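Local atomic coordinates of aminoacyl-histidine dipeptidase (PDB entry 3MRU), a protein that probably hydrolyses dipeptides, aminoacyl-histidine dipeptides such as carnosine among them, at a two-zinc centre of the M20 metallopeptidase type. Residues Gly229-Ile235 against Ile262-Val268; Arg249-Phe253 against Phe324-Leu328; Ser409-Phe415 against Asp449-Phe453. One frame throughout, in Å; residues are numbered along the deposited sequence.

Contact 1. Residues Gly229-Ile235 against Ile262-Val268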
ATOM      1  N   GLY A 229       4.929  -5.497  18.523  1.00 74.55           N
ATOM      2  CA  GLY A 229       5.867  -4.602  19.171  1.00 73.61           C
ATOM      3  C   GLY A 229       6.762  -3.919  18.167  1.00 73.00           C
ATOM      4  O   GLY A 229       6.920  -4.402  17.055  1.00 73.14           O
ATOM      5  N   ASN A 230       7.349  -2.795  18.557  1.00 78.11           N
ATOM      6  CA  ASN A 230       8.234  -2.045  17.679  1.00 77.13           C
ATOM      7  C   ASN A 230       9.592  -2.085  18.359  1.00 76.60           C
ATOM      8  O   ASN A 230       9.837  -1.408  19.367  1.00 76.77           O
ATOM      9  CB  ASN A 230       7.668  -0.628  17.467  1.00 74.63           C
ATOM     10  CG  ASN A 230       8.569   0.272  16.637  1.00 74.19           C
ATOM     11  OD1 ASN A 230       8.145   0.781  15.606  1.00 74.28           O
ATOM     12  ND2 ASN A 230       9.793   0.508  17.103  1.00 73.53           N
ATOM     13  N   ALA A 231      10.469  -2.910  17.799  1.00 80.85           N
ATOM     14  CA  ALA A 231      11.821  -3.130  18.328  1.00 80.04           C
ATOM     15  C   ALA A 231      12.558  -1.827  18.721  1.00 79.28           C
ATOM     16  O   ALA A 231      13.172  -1.757  19.796  1.00 79.07           O
ATOM     17  CB  ALA A 231      12.633  -3.932  17.313  1.00 57.36           C
ATOM     18  N   ASN A 232      12.471  -0.815  17.849  1.00 67.32           N
ATOM     19  CA  ASN A 232      13.120   0.479  18.044  1.00 66.09           C
ATOM     20  C   ASN A 232      12.693   1.082  19.328  1.00 65.38           C
ATOM     21  O   ASN A 232      13.512   1.553  20.102  1.00 65.14           O
ATOM     22  CB  ASN A 232      12.738   1.449  16.930  1.00 67.38           C
ATOM     23  CG  ASN A 232      13.544   1.234  15.665  1.00 67.05           C
ATOM     24  OD1 ASN A 232      14.741   0.955  15.727  1.00 66.60           O
ATOM     25  ND2 ASN A 232      12.898   1.386  14.508  1.00 65.00           N
ATOM     26  N   LYS A 233      11.386   1.056  19.547  1.00 67.74           N
ATOM     27  CA  LYS A 233      10.799   1.770  20.669  1.00 67.19           C
ATOM     28  C   LYS A 233      11.036   1.054  21.986  1.00 67.07           C
ATOM     29  O   LYS A 233      11.276   1.680  23.012  1.00 66.89           O
ATOM     30  CB  LYS A 233       9.313   2.070  20.420  1.00 62.67           C
ATOM     31  CG  LYS A 233       9.117   3.080  19.325  1.00 60.69           C
ATOM     32  CD  LYS A 233       8.211   4.205  19.757  1.00 60.19           C
ATOM     33  CE  LYS A 233       8.790   5.066  20.887  1.00 58.97           C
ATOM     34  NZ  LYS A 233       7.795   6.078  21.389  1.00 56.97           N
ATOM     35  N   LEU A 234      11.006  -0.265  21.950  1.00 57.85           N
ATOM     36  CA  LEU A 234      11.230  -1.015  23.161  1.00 58.59           C
ATOM     37  C   LEU A 234      12.637  -0.775  23.733  1.00 59.22           C
ATOM     38  O   LEU A 234      12.808  -0.529  24.926  1.00 59.14           O
ATOM     39  CB  LEU A 234      10.926  -2.492  22.912  1.00 56.68           C
ATOM     40  CG  LEU A 234       9.462  -2.692  22.471  1.00 56.89           C
ATOM     41  CD1 LEU A 234       9.138  -4.125  22.088  1.00 56.40           C
ATOM     42  CD2 LEU A 234       8.447  -2.183  23.517  1.00 56.92           C
ATOM     43  N   ILE A 235      13.642  -0.790  22.868  1.00 62.20           N
ATOM     44  CA  ILE A 235      14.997  -0.484  23.304  1.00 62.93           C
ATOM     45  C   ILE A 235      15.172   0.979  23.701  1.00 63.11           C
ATOM     46  O   ILE A 235      16.088   1.315  24.426  1.00 63.10           O
ATOM     47  CB  ILE A 235      16.027  -0.854  22.237  1.00 82.78           C
ATOM     48  CG1 ILE A 235      15.808  -2.295  21.786  1.00 83.62           C
ATOM     49  CG2 ILE A 235      17.442  -0.674  22.788  1.00 83.46           C
ATOM     50  CD1 ILE A 235      15.954  -3.409  22.861  1.00 93.58           C
ATOM     51  N   ILE A 262       7.087  -2.868  10.246  1.00 62.29           N
ATOM     52  CA  ILE A 262       7.212  -2.797  11.705  1.00 61.67           C
ATOM     53  C   ILE A 262       8.517  -3.468  12.146  1.00 61.72           C
ATOM     54  O   ILE A 262       8.699  -4.662  11.892  1.00 62.04           O
ATOM     55  CB  ILE A 262       6.029  -3.502  12.384  1.00 51.43           C
ATOM     56  CG1 ILE A 262       4.708  -3.061  11.762  1.00 49.89           C
ATOM     57  CG2 ILE A 262       6.023  -3.176  13.831  1.00 52.15           C
ATOM     58  CD1 ILE A 262       3.517  -3.976  12.056  1.00 76.60           C
ATOM     59  N   PRO A 263       9.422  -2.717  12.809  1.00 70.23           N
ATOM     60  CA  PRO A 263      10.782  -3.228  12.959  1.00 70.28           C
ATOM     61  C   PRO A 263      10.798  -4.369  13.956  1.00 70.57           C
ATOM     62  O   PRO A 263      10.265  -4.235  15.052  1.00 70.85           O
ATOM     63  CB  PRO A 263      11.558  -2.022  13.484  1.00 65.55           C
ATOM     64  CG  PRO A 263      10.563  -1.213  14.186  1.00 65.59           C
ATOM     65  CD  PRO A 263       9.250  -1.419  13.482  1.00 65.89           C
ATOM     66  N   ARG A 264      11.378  -5.495  13.565  1.00 67.18           N
ATOM     67  CA  ARG A 264      11.355  -6.671  14.416  1.00 67.55           C
ATOM     68  C   ARG A 264      12.649  -6.875  15.180  1.00 67.60           C
ATOM     69  O   ARG A 264      12.656  -7.493  16.238  1.00 68.28           O
ATOM     70  CB  ARG A 264      11.036  -7.906  13.602  1.00 81.49           C
ATOM     71  CG  ARG A 264      12.166  -8.351  12.735  1.00 83.28           C
ATOM     72  CD  ARG A 264      11.796  -9.607  12.025  1.00 86.87           C
ATOM     73  NE  ARG A 264      10.526  -9.482  11.317  1.00 88.90           N
ATOM     74  CZ  ARG A 264       9.869 -10.516  10.806  1.00 91.23           C
ATOM     75  NH1 ARG A 264       8.717 -10.329  10.172  1.00 92.15           N
ATOM     76  NH2 ARG A 264      10.366 -11.747  10.942  1.00 92.88           N
ATOM     77  N   GLU A 265      13.747  -6.368  14.655  1.00 63.33           N
ATOM     78  CA  GLU A 265      15.013  -6.534  15.323  1.00 63.99           C
ATOM     79  C   GLU A 265      15.608  -5.171  15.490  1.00 63.11           C
ATOM     80  O   GLU A 265      15.523  -4.361  14.588  1.00 63.83           O
ATOM     81  CB  GLU A 265      15.925  -7.427  14.489  1.00103.51           C
ATOM     82  CG  GLU A 265      17.388  -7.471  14.940  1.00105.20           C
ATOM     83  CD  GLU A 265      18.182  -8.560  14.224  1.00106.63           C
ATOM     84  OE1 GLU A 265      19.271  -8.957  14.728  1.00110.43           O
ATOM     85  OE2 GLU A 265      17.709  -9.027  13.155  1.00111.24           O
ATOM     86  N   ALA A 266      16.194  -4.899  16.640  1.00 66.69           N
ATOM     87  CA  ALA A 266      16.855  -3.629  16.854  1.00 66.42           C
ATOM     88  C   ALA A 266      17.892  -3.847  17.902  1.00 66.60           C
ATOM     89  O   ALA A 266      17.787  -4.777  18.689  1.00 66.70           O
ATOM     90  CB  ALA A 266      15.876  -2.607  17.326  1.00 37.73           C
ATOM     91  N   PHE A 267      18.901  -2.997  17.934  1.00 73.75           N
ATOM     92  CA  PHE A 267      19.913  -3.151  18.953  1.00 74.28           C
ATOM     93  C   PHE A 267      20.655  -1.872  19.259  1.00 74.58           C
ATOM     94  O   PHE A 267      20.747  -0.973  18.431  1.00 74.93           O
ATOM     95  CB  PHE A 267      20.901  -4.248  18.560  1.00 71.84           C
ATOM     96  CG  PHE A 267      21.901  -3.837  17.514  1.00 71.80           C
ATOM     97  CD1 PHE A 267      22.985  -3.011  17.842  1.00 70.54           C
ATOM     98  CD2 PHE A 267      21.793  -4.315  16.212  1.00 72.17           C
ATOM     99  CE1 PHE A 267      23.920  -2.643  16.893  1.00 69.09           C
ATOM    100  CE2 PHE A 267      22.745  -3.955  15.245  1.00 71.71           C
ATOM    101  CZ  PHE A 267      23.805  -3.116  15.594  1.00 70.71           C
ATOM    102  N   VAL A 268      21.196  -1.815  20.461  1.00 68.25           N
ATOM    103  CA  VAL A 268      22.017  -0.726  20.871  1.00 68.91           C
ATOM    104  C   VAL A 268      23.279  -1.388  21.387  1.00 69.82           C
ATOM    105  O   VAL A 268      23.211  -2.448  22.013  1.00 69.64           O
ATOM    106  CB  VAL A 268      21.321   0.111  21.980  1.00 66.78           C
ATOM    107  CG1 VAL A 268      21.387  -0.606  23.315  1.00 67.63           C
ATOM    108  CG2 VAL A 268      21.989   1.433  22.155  1.00 66.47           C
TER

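Contact 2. Residues Arg249-Phe253 against Phe324-Leu328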
ATOM      1  N   ARG A 249      26.591   4.813  28.604  1.00 77.22           N
ATOM      2  CA  ARG A 249      26.855   5.743  27.530  1.00 76.68           C
ATOM      3  C   ARG A 249      26.638   5.029  26.221  1.00 75.82           C
ATOM      4  O   ARG A 249      26.856   3.825  26.105  1.00 75.66           O
ATOM      5  CB  ARG A 249      28.289   6.204  27.623  1.00100.27           C
ATOM      6  CG  ARG A 249      28.678   6.674  29.003  1.00103.24           C
ATOM      7  CD  ARG A 249      28.244   8.122  29.241  1.00109.25           C
ATOM      8  NE  ARG A 249      28.673   9.023  28.158  1.00113.20           N
ATOM      9  CZ  ARG A 249      29.937   9.409  27.945  1.00115.11           C
ATOM     10  NH1 ARG A 249      30.919   8.974  28.732  1.00115.38           N
ATOM     11  NH2 ARG A 249      30.226  10.225  26.931  1.00116.99           N
ATOM     12  N   LEU A 250      26.224   5.790  25.224  1.00 76.82           N
ATOM     13  CA  LEU A 250      25.685   5.227  24.007  1.00 75.99           C
ATOM     14  C   LEU A 250      26.629   5.334  22.825  1.00 75.85           C
ATOM     15  O   LEU A 250      27.115   6.417  22.491  1.00 75.84           O
ATOM     16  CB  LEU A 250      24.398   5.968  23.681  1.00 66.16           C
ATOM     17  CG  LEU A 250      23.607   5.773  22.402  1.00 65.25           C
ATOM     18  CD1 LEU A 250      22.848   4.476  22.447  1.00 64.44           C
ATOM     19  CD2 LEU A 250      22.648   6.932  22.299  1.00 63.93           C
ATOM     20  N   VAL A 251      26.911   4.203  22.199  1.00 73.31           N
ATOM     21  CA  VAL A 251      27.715   4.227  20.977  1.00 73.38           C
ATOM     22  C   VAL A 251      26.941   4.007  19.667  1.00 73.33           C
ATOM     23  O   VAL A 251      27.102   4.742  18.700  1.00 73.08           O
ATOM     24  CB  VAL A 251      29.009   3.294  21.085  1.00 73.71           C
ATOM     25  CG1 VAL A 251      28.866   2.215  22.149  1.00 73.70           C
ATOM     26  CG2 VAL A 251      29.403   2.690  19.741  1.00 72.93           C
ATOM     27  N   GLU A 252      26.064   3.014  19.681  1.00 94.93           N
ATOM     28  CA  GLU A 252      25.424   2.515  18.476  1.00 95.23           C
ATOM     29  C   GLU A 252      23.918   2.231  18.718  1.00 94.66           C
ATOM     30  O   GLU A 252      23.539   1.738  19.782  1.00 94.67           O
ATOM     31  CB  GLU A 252      26.159   1.247  18.001  1.00110.37           C
ATOM     32  CG  GLU A 252      25.611   0.568  16.759  1.00111.89           C
ATOM     33  CD  GLU A 252      26.044   1.245  15.484  1.00114.66           C
ATOM     34  OE1 GLU A 252      26.247   0.525  14.475  1.00116.33           O
ATOM     35  OE2 GLU A 252      26.182   2.492  15.490  1.00116.34           O
ATOM     36  N   PHE A 253      23.087   2.541  17.723  1.00 75.91           N
ATOM     37  CA  PHE A 253      21.647   2.282  17.748  1.00 75.02           C
ATOM     38  C   PHE A 253      21.203   1.960  16.305  1.00 75.24           C
ATOM     39  O   PHE A 253      21.149   2.839  15.439  1.00 75.40           O
ATOM     40  CB  PHE A 253      20.888   3.516  18.300  1.00 66.90           C
ATOM     41  CG  PHE A 253      19.514   3.213  18.903  1.00 64.90           C
ATOM     42  CD1 PHE A 253      19.086   3.901  20.036  1.00 63.42           C
ATOM     43  CD2 PHE A 253      18.653   2.269  18.337  1.00 62.48           C
ATOM     44  CE1 PHE A 253      17.833   3.649  20.599  1.00 61.91           C
ATOM     45  CE2 PHE A 253      17.407   2.011  18.898  1.00 61.12           C
ATOM     46  CZ  PHE A 253      17.001   2.704  20.030  1.00 62.02           C
ATOM     47  N   PHE A 324      18.369  12.738  22.029  1.00 70.91           N
ATOM     48  CA  PHE A 324      17.958  11.696  21.116  1.00 69.69           C
ATOM     49  C   PHE A 324      17.038  10.722  21.847  1.00 69.48           C
ATOM     50  O   PHE A 324      15.969  10.360  21.341  1.00 69.39           O
ATOM     51  CB  PHE A 324      19.175  10.972  20.520  1.00 51.31           C
ATOM     52  CG  PHE A 324      18.842   9.654  19.876  1.00 49.76           C
ATOM     53  CD1 PHE A 324      17.996   9.587  18.794  1.00 48.59           C
ATOM     54  CD2 PHE A 324      19.369   8.471  20.375  1.00 48.64           C
ATOM     55  CE1 PHE A 324      17.703   8.361  18.218  1.00 49.85           C
ATOM     56  CE2 PHE A 324      19.083   7.244  19.801  1.00 47.11           C
ATOM     57  CZ  PHE A 324      18.259   7.180  18.728  1.00 48.31           C
ATOM     58  N   ILE A 325      17.450  10.297  23.035  1.00 77.35           N
ATOM     59  CA  ILE A 325      16.641   9.323  23.761  1.00 76.83           C
ATOM     60  C   ILE A 325      15.261   9.880  24.181  1.00 76.47           C
ATOM     61  O   ILE A 325      14.236   9.209  23.954  1.00 77.06           O
ATOM     62  CB  ILE A 325      17.382   8.687  24.941  1.00 70.97           C
ATOM     63  CG1 ILE A 325      18.086   7.416  24.483  1.00 69.40           C
ATOM     64  CG2 ILE A 325      16.411   8.320  26.054  1.00 71.30           C
ATOM     65  CD1 ILE A 325      19.347   7.644  23.654  1.00 79.15           C
ATOM     66  N   ALA A 326      15.222  11.086  24.760  1.00 46.95           N
ATOM     67  CA  ALA A 326      13.934  11.717  25.057  1.00 45.70           C
ATOM     68  C   ALA A 326      13.053  11.761  23.803  1.00 45.11           C
ATOM     69  O   ALA A 326      11.853  11.459  23.851  1.00 44.32           O
ATOM     70  CB  ALA A 326      14.130  13.100  25.625  1.00 31.22           C
ATOM     71  N   ALA A 327      13.681  12.112  22.682  1.00 64.99           N
ATOM     72  CA  ALA A 327      12.998  12.243  21.414  1.00 64.82           C
ATOM     73  C   ALA A 327      12.415  10.890  21.070  1.00 64.67           C
ATOM     74  O   ALA A 327      11.194  10.741  21.009  1.00 65.30           O
ATOM     75  CB  ALA A 327      13.946  12.726  20.333  1.00 69.30           C
ATOM     76  N   LEU A 328      13.273   9.895  20.903  1.00 47.19           N
ATOM     77  CA  LEU A 328      12.804   8.568  20.567  1.00 47.07           C
ATOM     78  C   LEU A 328      11.653   8.132  21.488  1.00 47.61           C
ATOM     79  O   LEU A 328      10.632   7.633  21.016  1.00 48.23           O
ATOM     80  CB  LEU A 328      13.959   7.579  20.622  1.00 62.74           C
ATOM     81  CG  LEU A 328      13.601   6.130  20.292  1.00 62.84           C
ATOM     82  CD1 LEU A 328      12.743   6.051  19.003  1.00 62.56           C
ATOM     83  CD2 LEU A 328      14.851   5.241  20.225  1.00 62.02           C
TER

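Contact 3. Residues Ser409-Phe415 against Asp449-Phe453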
ATOM      1  N   SER A 409     -22.539   5.894   1.430  1.00112.59           N
ATOM      2  CA  SER A 409     -22.512   6.626   0.178  1.00112.73           C
ATOM      3  C   SER A 409     -23.448   5.869  -0.751  1.00113.22           C
ATOM      4  O   SER A 409     -23.689   4.656  -0.559  1.00112.77           O
ATOM      5  CB  SER A 409     -21.091   6.665  -0.391  1.00101.54           C
ATOM      6  OG  SER A 409     -20.682   5.383  -0.851  1.00100.63           O
ATOM      7  N   GLU A 410     -23.965   6.586  -1.750  1.00107.00           N
ATOM      8  CA  GLU A 410     -24.834   6.011  -2.790  1.00107.69           C
ATOM      9  C   GLU A 410     -24.395   4.654  -3.348  1.00107.21           C
ATOM     10  O   GLU A 410     -25.140   3.662  -3.309  1.00106.73           O
ATOM     11  CB  GLU A 410     -24.850   6.942  -4.015  1.00130.58           C
ATOM     12  CG  GLU A 410     -25.340   8.376  -3.766  1.00131.62           C
ATOM     13  CD  GLU A 410     -25.393   9.205  -5.056  1.00131.70           C
ATOM     14  OE1 GLU A 410     -24.341   9.366  -5.728  1.00133.52           O
ATOM     15  OE2 GLU A 410     -26.492   9.700  -5.395  1.00133.16           O
ATOM     16  N   ILE A 411     -23.148   4.647  -3.831  1.00100.44           N
ATOM     17  CA  ILE A 411     -22.567   3.563  -4.625  1.00 99.95           C
ATOM     18  C   ILE A 411     -22.145   2.393  -3.733  1.00 99.52           C
ATOM     19  O   ILE A 411     -22.367   1.235  -4.075  1.00 99.80           O
ATOM     20  CB  ILE A 411     -21.430   4.060  -5.589  1.00100.80           C
ATOM     21  CG1 ILE A 411     -21.392   3.252  -6.903  1.00101.23           C
ATOM     22  CG2 ILE A 411     -20.083   4.254  -4.883  1.00100.69           C
ATOM     23  CD1 ILE A 411     -21.000   1.776  -6.759  1.00 90.52           C
ATOM     24  N   MET A 412     -21.577   2.686  -2.574  1.00 90.67           N
ATOM     25  CA  MET A 412     -21.286   1.628  -1.633  1.00 90.14           C
ATOM     26  C   MET A 412     -22.565   0.893  -1.271  1.00 88.98           C
ATOM     27  O   MET A 412     -22.586  -0.336  -1.251  1.00 88.33           O
ATOM     28  CB  MET A 412     -20.611   2.182  -0.378  1.00118.82           C
ATOM     29  CG  MET A 412     -19.899   1.107   0.463  1.00121.07           C
ATOM     30  SD  MET A 412     -18.977  -0.132  -0.518  1.00124.68           S
ATOM     31  CE  MET A 412     -18.004   0.905  -1.621  1.00124.87           C
ATOM     32  N   ALA A 413     -23.621   1.668  -1.005  1.00 91.84           N
ATOM     33  CA  ALA A 413     -24.913   1.133  -0.585  1.00 90.78           C
ATOM     34  C   ALA A 413     -25.470   0.230  -1.662  1.00 89.97           C
ATOM     35  O   ALA A 413     -25.844  -0.923  -1.404  1.00 89.62           O
ATOM     36  CB  ALA A 413     -25.883   2.259  -0.296  1.00142.29           C
ATOM     37  N   ILE A 414     -25.502   0.772  -2.876  1.00103.98           N
ATOM     38  CA  ILE A 414     -25.960   0.039  -4.045  1.00103.11           C
ATOM     39  C   ILE A 414     -25.188  -1.252  -4.186  1.00102.78           C
ATOM     40  O   ILE A 414     -25.754  -2.331  -4.030  1.00102.87           O
ATOM     41  CB  ILE A 414     -25.832   0.873  -5.304  1.00 86.33           C
ATOM     42  CG1 ILE A 414     -26.871   1.984  -5.254  1.00 86.83           C
ATOM     43  CG2 ILE A 414     -26.047   0.016  -6.521  1.00 86.04           C
ATOM     44  CD1 ILE A 414     -28.379   1.580  -5.208  1.00 75.80           C
ATOM     45  N   PHE A 415     -23.889  -1.126  -4.434  1.00 73.20           N
ATOM     46  CA  PHE A 415     -23.031  -2.268  -4.603  1.00 72.92           C
ATOM     47  C   PHE A 415     -23.359  -3.305  -3.554  1.00 73.97           C
ATOM     48  O   PHE A 415     -23.526  -4.477  -3.861  1.00 73.91           O
ATOM     49  CB  PHE A 415     -21.572  -1.852  -4.488  1.00 60.69           C
ATOM     50  CG  PHE A 415     -20.606  -2.963  -4.768  1.00 58.41           C
ATOM     51  CD1 PHE A 415     -20.411  -3.983  -3.849  1.00 55.55           C
ATOM     52  CD2 PHE A 415     -19.887  -2.983  -5.950  1.00 56.58           C
ATOM     53  CE1 PHE A 415     -19.536  -4.997  -4.111  1.00 54.40           C
ATOM     54  CE2 PHE A 415     -19.001  -3.995  -6.220  1.00 54.88           C
ATOM     55  CZ  PHE A 415     -18.827  -5.007  -5.297  1.00 55.93           C
ATOM     56  N   ASP A 449     -17.310   9.903  -5.076  1.00127.94           N
ATOM     57  CA  ASP A 449     -17.110   8.710  -4.256  1.00126.30           C
ATOM     58  C   ASP A 449     -16.830   7.590  -5.238  1.00124.34           C
ATOM     59  O   ASP A 449     -16.925   7.796  -6.455  1.00124.38           O
ATOM     60  CB  ASP A 449     -18.383   8.359  -3.491  1.00128.12           C
ATOM     61  CG  ASP A 449     -19.553   8.062  -4.422  1.00129.66           C
ATOM     62  OD1 ASP A 449     -19.594   8.665  -5.537  1.00129.71           O
ATOM     63  OD2 ASP A 449     -20.430   7.228  -4.036  1.00132.03           O
ATOM     64  N   MET A 450     -16.516   6.404  -4.719  1.00 79.34           N
ATOM     65  CA  MET A 450     -16.074   5.323  -5.572  1.00 76.73           C
ATOM     66  C   MET A 450     -15.938   3.980  -4.887  1.00 74.38           C
ATOM     67  O   MET A 450     -16.157   3.844  -3.683  1.00 73.87           O
ATOM     68  CB  MET A 450     -14.750   5.698  -6.240  1.00101.52           C
ATOM     69  CG  MET A 450     -13.697   6.273  -5.327  1.00102.13           C
ATOM     70  SD  MET A 450     -12.398   7.103  -6.260  1.00103.10           S
ATOM     71  CE  MET A 450     -13.312   8.548  -6.841  1.00102.62           C
ATOM     72  N   VAL A 451     -15.594   2.986  -5.701  1.00 81.43           N
ATOM     73  CA  VAL A 451     -15.488   1.609  -5.270  1.00 78.88           C
ATOM     74  C   VAL A 451     -14.379   0.956  -6.054  1.00 77.05           C
ATOM     75  O   VAL A 451     -14.062   1.370  -7.158  1.00 76.87           O
ATOM     76  CB  VAL A 451     -16.783   0.783  -5.522  1.00 70.98           C
ATOM     77  CG1 VAL A 451     -16.823  -0.416  -4.602  1.00 70.41           C
ATOM     78  CG2 VAL A 451     -18.008   1.592  -5.284  1.00 70.27           C
ATOM     79  N   SER A 452     -13.815  -0.084  -5.465  1.00 60.85           N
ATOM     80  CA  SER A 452     -12.796  -0.867  -6.085  1.00 59.11           C
ATOM     81  C   SER A 452     -13.048  -2.336  -5.771  1.00 57.55           C
ATOM     82  O   SER A 452     -13.018  -2.745  -4.621  1.00 56.93           O
ATOM     83  CB  SER A 452     -11.423  -0.416  -5.582  1.00 88.23           C
ATOM     84  OG  SER A 452     -10.521  -1.514  -5.452  1.00 89.36           O
ATOM     85  N   PHE A 453     -13.294  -3.115  -6.815  1.00 74.56           N
ATOM     86  CA  PHE A 453     -13.464  -4.566  -6.724  1.00 73.13           C
ATOM     87  C   PHE A 453     -13.048  -5.183  -8.065  1.00 72.49           C
ATOM     88  O   PHE A 453     -13.096  -4.510  -9.111  1.00 72.52           O
ATOM     89  CB  PHE A 453     -14.944  -4.898  -6.746  1.00 61.58           C
ATOM     90  CG  PHE A 453     -15.628  -4.414  -7.986  1.00 60.74           C
ATOM     91  CD1 PHE A 453     -15.702  -3.051  -8.264  1.00 60.90           C
ATOM     92  CD2 PHE A 453     -16.154  -5.308  -8.896  1.00 59.11           C
ATOM     93  CE1 PHE A 453     -16.315  -2.585  -9.428  1.00 61.76           C
ATOM     94  CE2 PHE A 453     -16.769  -4.857 -10.056  1.00 59.77           C
ATOM     95  CZ  PHE A 453     -16.852  -3.496 -10.327  1.00 61.37           C
TER

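Contact 1. Residues Gly229-Ile235 against Ile262-Val268
Small side chains let a helix lie close on a strand, and Ala-231 and Ala-266 do this in its simplest form. Their CB atoms meet at 3.5 Å, and the axes of helix 231-235 and strand 266-268 approach to 7.6 Å at an angle of 31°. Asn-230 sits at the N-cap position; just after it, Ala-231 N donates to Pro-263 O at 3.1 Å, tying the first helical turn to the loop that leads into the strand. This is helix-on-sheet packing in the dimerisation region of M20 peptidases. The CA-to-CB bond of Asn-232 points sideways, but with chi1 m the amide turns in toward Pro-263, ND2 lying 3.5 Å from CG; this nitrogen is hydrogen-bonded to the carbonyl of Val-352 on strand 346-358. Further along, the larger Ile-235 bridges the gap: with chi1 and chi2 both m, it brings CG2 within 4.0 Å of CG1 of Val-268, whose own chi1 is p. Arg-264 and Glu-265 send their CA-to-CB bonds away from the helix and are exposed.

Contact 2. Residues Arg249-Phe253 against Phe324-Leu328
A classic beta bulge in strand 249-255, in a layer of helices packed on a largely antiparallel sheet, illustrates how a local irregularity can re-aim side chains. In the strand, Val-251 and Glu-252 both face Thr-269 of the neighbouring strand 266-273. Residues three apart in a regular strand lie on opposite faces, but here the extra residue lets both Leu-250 and Phe-253 point toward helix 318-330, which packs on this face of the sheet. The backbones stay well apart, with axes 12.6 Å from each other at 76°, so long side chains must fill the space. Leu-250 CD2 reaches Ile-325 CD1 at 3.6 Å and Phe-324 CD2 at 4.1 Å, near the plane of the Phe-324 ring. That ring also makes an edge-to-face pair with Phe-194. Toward Phe-253 its plane is inclined at 84°, with centroids 5.5 Å apart and CE2 of Phe-324 3.4 Å from CD1 of Phe-253. One helical turn on, Leu-328 sets its CD2 3.3 Å from Phe-253 CZ.

Contact 3. Residues Ser409-Phe415 against Asp449-Phe453
How a helix can seat itself on a sheet margin is clear where helix 410-420 lies along strand 449-452, one of the two outermost strands within this chain of the six-stranded mixed sheet of the M20 zinc-peptidase domain. The short segments run at 37° to each other, 7.8 Å apart at closest approach. The main bump is Val-451, which juts from the strand into a hollow formed by Ile-411, Met-412 and Phe-415. Ile-411 CD1 meets Val-451 CG2 at 3.3 Å; the Met-412 side chain curls back so that CE lies 3.5 Å from Val-451 CG1; and that same CG1 rests over one face of the Phe-415 ring, 4.2 Å from CD2. Phe-415 is in turn a bump for Phe-453, just past the end of the strand. Its edge is directed at the face of Phe-453, a T-shaped pair with centroids 5.4 Å apart and planes at 66°. Helix 469-485 closes this hollow from another direction, where Leu-482 touches Ile-411 and Phe-415, while Met-479 touches Phe-453. At the other end, Asp-449 points toward the start of the helix, its OD2 3.1 Å from Ile-411 CG2 and 3.7 Å from Ser-409 OG. Ser-409 is the N-cap, and its OG accepts a weak bond of 3.3 Å from Met-412 N. Backbone bonds tie Val-451 to Leu-169 and Asn-171, and Phe-453 to Asn-171; the helix, with no hydrogen bond across the segments, meets the strand chiefly through close-fitting apolar and aromatic surfaces.

Two of the three contacts form a continuous unit, whereas the third belongs to another part of the molecule. Contacts 1 and 2 have centres 13 Å apart and share a sheet in which strands 266-273 and 249-255 are neighbours: Val-268 CG2 lies 3.2 Å from Leu-250 CD1, and Lys-233 CE is 3.2 Å from Leu-328 O, so the two helices touch as well. Contact 3 lies across the chain's centre, its own centre 40 Å from that of contact 1 and 48 Å from that of contact 2. It is also the one near the metals, with the Phe-453 side chain about 9 Å from that of the zinc ligand Asp-173 and about 13 Å from a bound zinc ion.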